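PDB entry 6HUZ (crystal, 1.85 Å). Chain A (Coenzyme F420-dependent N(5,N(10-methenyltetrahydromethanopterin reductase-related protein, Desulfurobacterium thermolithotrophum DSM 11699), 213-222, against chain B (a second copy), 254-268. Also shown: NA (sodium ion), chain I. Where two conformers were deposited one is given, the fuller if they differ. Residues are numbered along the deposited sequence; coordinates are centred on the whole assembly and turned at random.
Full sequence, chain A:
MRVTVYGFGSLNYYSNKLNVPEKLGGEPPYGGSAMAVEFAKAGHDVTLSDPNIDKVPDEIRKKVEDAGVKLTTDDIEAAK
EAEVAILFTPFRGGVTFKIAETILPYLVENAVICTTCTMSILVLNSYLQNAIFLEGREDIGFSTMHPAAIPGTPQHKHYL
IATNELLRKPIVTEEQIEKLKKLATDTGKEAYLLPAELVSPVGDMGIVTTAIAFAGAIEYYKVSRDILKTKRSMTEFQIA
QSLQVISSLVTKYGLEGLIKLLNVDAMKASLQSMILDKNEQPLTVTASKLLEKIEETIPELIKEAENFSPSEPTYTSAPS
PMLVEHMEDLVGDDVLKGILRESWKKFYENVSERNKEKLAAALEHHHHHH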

# COMPACT_ATOMS: atom_id res chain seq x y z
N ALA A 213 3.74 -4.67 5.04
CA ALA A 213 4.03 -3.55 4.14
C ALA A 213 4.85 -2.44 4.82
O ALA A 213 5.78 -1.86 4.23
CB ALA A 213 2.72 -2.98 3.62
N PHE A 214 4.53 -2.16 6.05
CA PHE A 214 5.23 -1.13 6.82
C PHE A 214 6.65 -1.60 7.06
O PHE A 214 7.58 -0.83 6.81
CB PHE A 214 4.53 -0.92 8.17
CG PHE A 214 5.35 -0.08 9.11
CD1 PHE A 214 5.26 1.30 9.09
CD2 PHE A 214 6.24 -0.67 9.99
CE1 PHE A 214 6.05 2.07 9.95
CE2 PHE A 214 6.99 0.09 10.85
CZ PHE A 214 6.91 1.46 10.82
N ALA A 215 6.82 -2.85 7.54
CA ALA A 215 8.17 -3.41 7.78
C ALA A 215 8.96 -3.45 6.46
O ALA A 215 10.15 -3.19 6.47
CB ALA A 215 8.08 -4.80 8.36
N GLY A 216 8.29 -3.81 5.35
CA GLY A 216 8.91 -3.86 4.03
C GLY A 216 9.38 -2.48 3.58
O GLY A 216 10.43 -2.37 2.95
N ALA A 217 8.61 -1.43 3.89
CA ALA A 217 8.98 -0.05 3.52
C ALA A 217 10.19 0.38 4.31
O ALA A 217 11.03 1.11 3.79
CB ALA A 217 7.83 0.91 3.79
N ILE A 218 10.28 -0.04 5.58
CA ILE A 218 11.44 0.36 6.38
C ILE A 218 12.65 -0.43 5.86
O ILE A 218 13.74 0.12 5.78
CB ILE A 218 11.20 0.12 7.88
CG1 ILE A 218 9.98 0.95 8.36
CG2 ILE A 218 12.45 0.46 8.68
CD1 ILE A 218 10.05 2.44 8.05
N GLU A 219 12.45 -1.68 5.48
CA GLU A 219 13.56 -2.45 4.95
C GLU A 219 14.09 -1.77 3.68
O GLU A 219 15.29 -1.61 3.53
CB GLU A 219 13.15 -3.90 4.68
CG GLU A 219 14.32 -4.75 4.20
CD GLU A 219 14.10 -6.25 4.32
OE1 GLU A 219 14.25 -6.94 3.29
OE2 GLU A 219 13.80 -6.73 5.44
N TYR A 220 13.19 -1.34 2.79
CA TYR A 220 13.58 -0.68 1.55
C TYR A 220 14.24 0.68 1.86
O TYR A 220 15.17 1.08 1.18
CB TYR A 220 12.35 -0.52 0.62
CG TYR A 220 12.56 0.52 -0.44
CD1 TYR A 220 13.50 0.33 -1.45
CD2 TYR A 220 11.85 1.71 -0.42
CE1 TYR A 220 13.73 1.31 -2.41
CE2 TYR A 220 12.09 2.71 -1.37
CZ TYR A 220 13.03 2.50 -2.36
OH TYR A 220 13.28 3.48 -3.29
N TYR A 221 13.77 1.37 2.88
CA TYR A 221 14.39 2.64 3.25
C TYR A 221 15.84 2.39 3.70
O TYR A 221 16.75 3.14 3.32
CB TYR A 221 13.57 3.28 4.41
CG TYR A 221 14.34 4.33 5.17
CD1 TYR A 221 14.35 5.65 4.76
CD2 TYR A 221 15.06 4.00 6.32
CE1 TYR A 221 15.07 6.62 5.45
CE2 TYR A 221 15.78 4.96 7.01
CZ TYR A 221 15.79 6.26 6.57
OH TYR A 221 16.48 7.24 7.24
N LYS A 222 16.08 1.34 4.53
CA LYS A 222 17.46 1.05 4.99
C LYS A 222 18.39 0.68 3.81
O LYS A 222 19.54 1.13 3.77
CB LYS A 222 17.46 -0.05 6.05
CG LYS A 222 17.04 0.45 7.44
CD LYS A 222 16.27 -0.60 8.22
CE LYS A 222 17.06 -1.85 8.49
NZ LYS A 222 16.20 -3.05 8.42
N GLY B 254 5.21 11.97 5.19
CA GLY B 254 6.54 11.38 5.15
C GLY B 254 6.67 10.15 6.03
O GLY B 254 5.73 9.77 6.74
N LEU B 255 7.82 9.54 6.01
CA LEU B 255 8.04 8.34 6.83
C LEU B 255 7.93 8.63 8.32
O LEU B 255 7.53 7.77 9.10
CB LEU B 255 9.45 7.79 6.54
CG LEU B 255 9.58 6.91 5.30
CD1 LEU B 255 11.06 6.74 4.92
CD2 LEU B 255 8.88 5.57 5.52
N GLU B 256 8.33 9.82 8.73
CA GLU B 256 8.28 10.18 10.13
C GLU B 256 6.82 10.25 10.58
O GLU B 256 6.53 9.84 11.67
CB GLU B 256 9.05 11.48 10.42
CG GLU B 256 8.43 12.76 9.88
CD GLU B 256 8.87 13.17 8.48
OE1 GLU B 256 9.14 12.28 7.65
OE2 GLU B 256 8.94 14.39 8.21
N GLY B 257 5.93 10.74 9.73
CA GLY B 257 4.52 10.83 10.05
C GLY B 257 3.91 9.44 10.10
O GLY B 257 3.14 9.13 11.00
N LEU B 258 4.27 8.60 9.14
CA LEU B 258 3.80 7.22 9.06
C LEU B 258 4.09 6.49 10.35
O LEU B 258 3.22 5.82 10.90
CB LEU B 258 4.54 6.50 7.91
CG LEU B 258 4.27 5.00 7.85
CD1 LEU B 258 2.84 4.73 7.41
CD2 LEU B 258 5.24 4.33 6.92
N ILE B 259 5.34 6.61 10.83
CA ILE B 259 5.77 5.94 12.05
C ILE B 259 5.02 6.49 13.29
O ILE B 259 4.53 5.71 14.08
CB ILE B 259 7.30 6.06 12.22
CG1 ILE B 259 8.05 5.24 11.12
CG2 ILE B 259 7.73 5.62 13.62
CD1 ILE B 259 9.52 5.71 10.86
N LYS B 260 4.93 7.83 13.44
CA LYS B 260 4.25 8.41 14.60
C LYS B 260 2.75 8.12 14.61
O LYS B 260 2.19 7.82 15.67
CB LYS B 260 4.44 9.93 14.61
CG LYS B 260 3.78 10.63 15.80
CD LYS B 260 4.41 10.22 17.12
CE LYS B 260 4.23 11.27 18.20
NZ LYS B 260 4.95 12.54 17.90
N LEU B 261 2.10 8.23 13.48
CA LEU B 261 0.66 8.00 13.47
C LEU B 261 0.23 6.54 13.56
O LEU B 261 -0.73 6.27 14.26
CB LEU B 261 0.04 8.70 12.27
CG LEU B 261 0.23 10.23 12.31
CD1 LEU B 261 0.05 10.84 10.93
CD2 LEU B 261 -0.71 10.87 13.33
N LEU B 262 0.91 5.58 12.91
CA LEU B 262 0.44 4.18 13.02
C LEU B 262 0.71 3.58 14.41
O LEU B 262 -0.09 2.76 14.90
CB LEU B 262 1.08 3.29 11.95
CG LEU B 262 0.54 3.42 10.54
CD1 LEU B 262 1.33 2.53 9.58
CD2 LEU B 262 -0.94 3.05 10.49
N ASN B 263 1.83 3.98 15.04
CA ASN B 263 2.27 3.49 16.35
C ASN B 263 2.84 2.06 16.20
O ASN B 263 2.10 1.06 16.10
CB ASN B 263 1.18 3.59 17.44
CG ASN B 263 1.75 3.34 18.84
OD1 ASN B 263 2.59 2.47 19.04
ND2 ASN B 263 1.31 4.09 19.84
N VAL B 264 4.16 1.97 16.19
CA VAL B 264 4.87 0.68 16.04
C VAL B 264 4.48 -0.30 17.18
O VAL B 264 4.22 -1.48 16.95
CB VAL B 264 6.40 0.94 16.01
CG1 VAL B 264 7.19 -0.35 16.19
CG2 VAL B 264 6.81 1.63 14.71
N ASP B 265 4.46 0.20 18.40
CA ASP B 265 4.10 -0.64 19.55
C ASP B 265 2.72 -1.24 19.37
O ASP B 265 2.52 -2.42 19.67
CB ASP B 265 4.14 0.18 20.85
CG ASP B 265 5.56 0.51 21.25
OD1 ASP B 265 6.48 -0.23 20.82
OD2 ASP B 265 5.76 1.51 21.98
N ALA B 266 1.77 -0.44 18.89
CA ALA B 266 0.39 -0.90 18.66
C ALA B 266 0.37 -1.93 17.57
O ALA B 266 -0.30 -2.94 17.70
CB ALA B 266 -0.50 0.27 18.27
N MET B 267 1.09 -1.67 16.45
CA MET B 267 1.10 -2.61 15.37
C MET B 267 1.69 -3.92 15.85
O MET B 267 1.14 -4.97 15.60
CB MET B 267 1.94 -2.07 14.22
CG MET B 267 1.27 -0.93 13.50
SD MET B 267 2.08 -0.61 11.91
CE MET B 267 3.62 0.07 12.46
N LYS B 268 2.81 -3.87 16.57
CA LYS B 268 3.43 -5.10 17.05
C LYS B 268 2.49 -5.92 17.96
O LYS B 268 2.44 -7.14 17.85
CB LYS B 268 4.68 -4.73 17.82
CG LYS B 268 5.47 -5.89 18.40
CD LYS B 268 6.63 -5.38 19.29
CE LYS B 268 7.16 -3.99 18.95
NZ LYS B 268 8.04 -3.48 20.03
NA NA I . 9.76 13.15 4.86
O HOH W 1 12.09 14.59 4.67

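A single aromatic ring does most of the work here: A:Phe214 enters a pocket lined by residues of two successive helices of chain B, and it loses 116 Å² to the other stretch out of 365 Å² buried on both sides. Its CA-to-CB bond points toward chain B, and with chi1 in the t well the ring lodges as a knob among B:Leu258, B:Leu262, B:Val264 and B:Met267. The lid is B:Met267, whose methyl CE stands 3.6 Å from the centroid of the A:Phe214 ring, 8° off the ring normal, a CH-pi contact over one face. The slender, flexible methionine chain can lay a polarised methyl on the ring. At the ring edge, near its plane, B:Ile259 CG1 lies 3.9 Å from A:Phe214 CE1. The rest of the pocket is aliphatic: B:Leu258 CD2 is 3.7 Å from A:Phe214 CD1, and B:Val264 CG2 is 3.9 Å from A:Phe214 CZ.

Chain B turns between the two helices that line the pocket. B:Asn263 leaves the first helix with positive phi, a conformation asparagine tolerates better than most residues, and caps the second: B:Ala266 N donates to B:Asn263 OD1 at 3.0 Å. Its CA-to-CB bond points away from chain A, and its side chain stays 9.0 Å or more from that stretch. The turn lets B:Val264 and B:Met267 join residues of the preceding helix around one phenylalanine.

Further along, the contact thins. The helix of chain A and the first helix of chain B run roughly antiparallel, at 147°, with axes no closer than 12.1 Å, so side chains must bridge the gap. A:Ile218 leaves its backbone sideways, but its end comes nearer, bringing CD1 to 4.2 Å from B:Leu255 CD2 and 4.3 Å from B:Ile259 CD1. B:Leu255, which points toward chain A, spans two neighbours about one helical turn apart: besides A:Ile218, its CD1 meets A:Tyr221 CD1 at 3.5 Å. Tyrosine suits this place because its ring carbons can pack against leucine while its hydroxyl is hydrogen-bonded elsewhere in the structure.

No hydrogen bond or salt bridge crosses between the stretches; the closest contacts are all carbon to carbon, supplemented by the sulfur of B:Met267, whose SD sits 4.7 Å from the A:Phe214 ring centroid. Charge is kept off this surface: B:Glu256 OE1 binds the sodium ion at 3.0 Å, and B:Lys260 is exposed. The rule is one large aromatic knob, a capped second helix that brings B:Val264 and B:Met267 to it, and aliphatic chains to extend the seam.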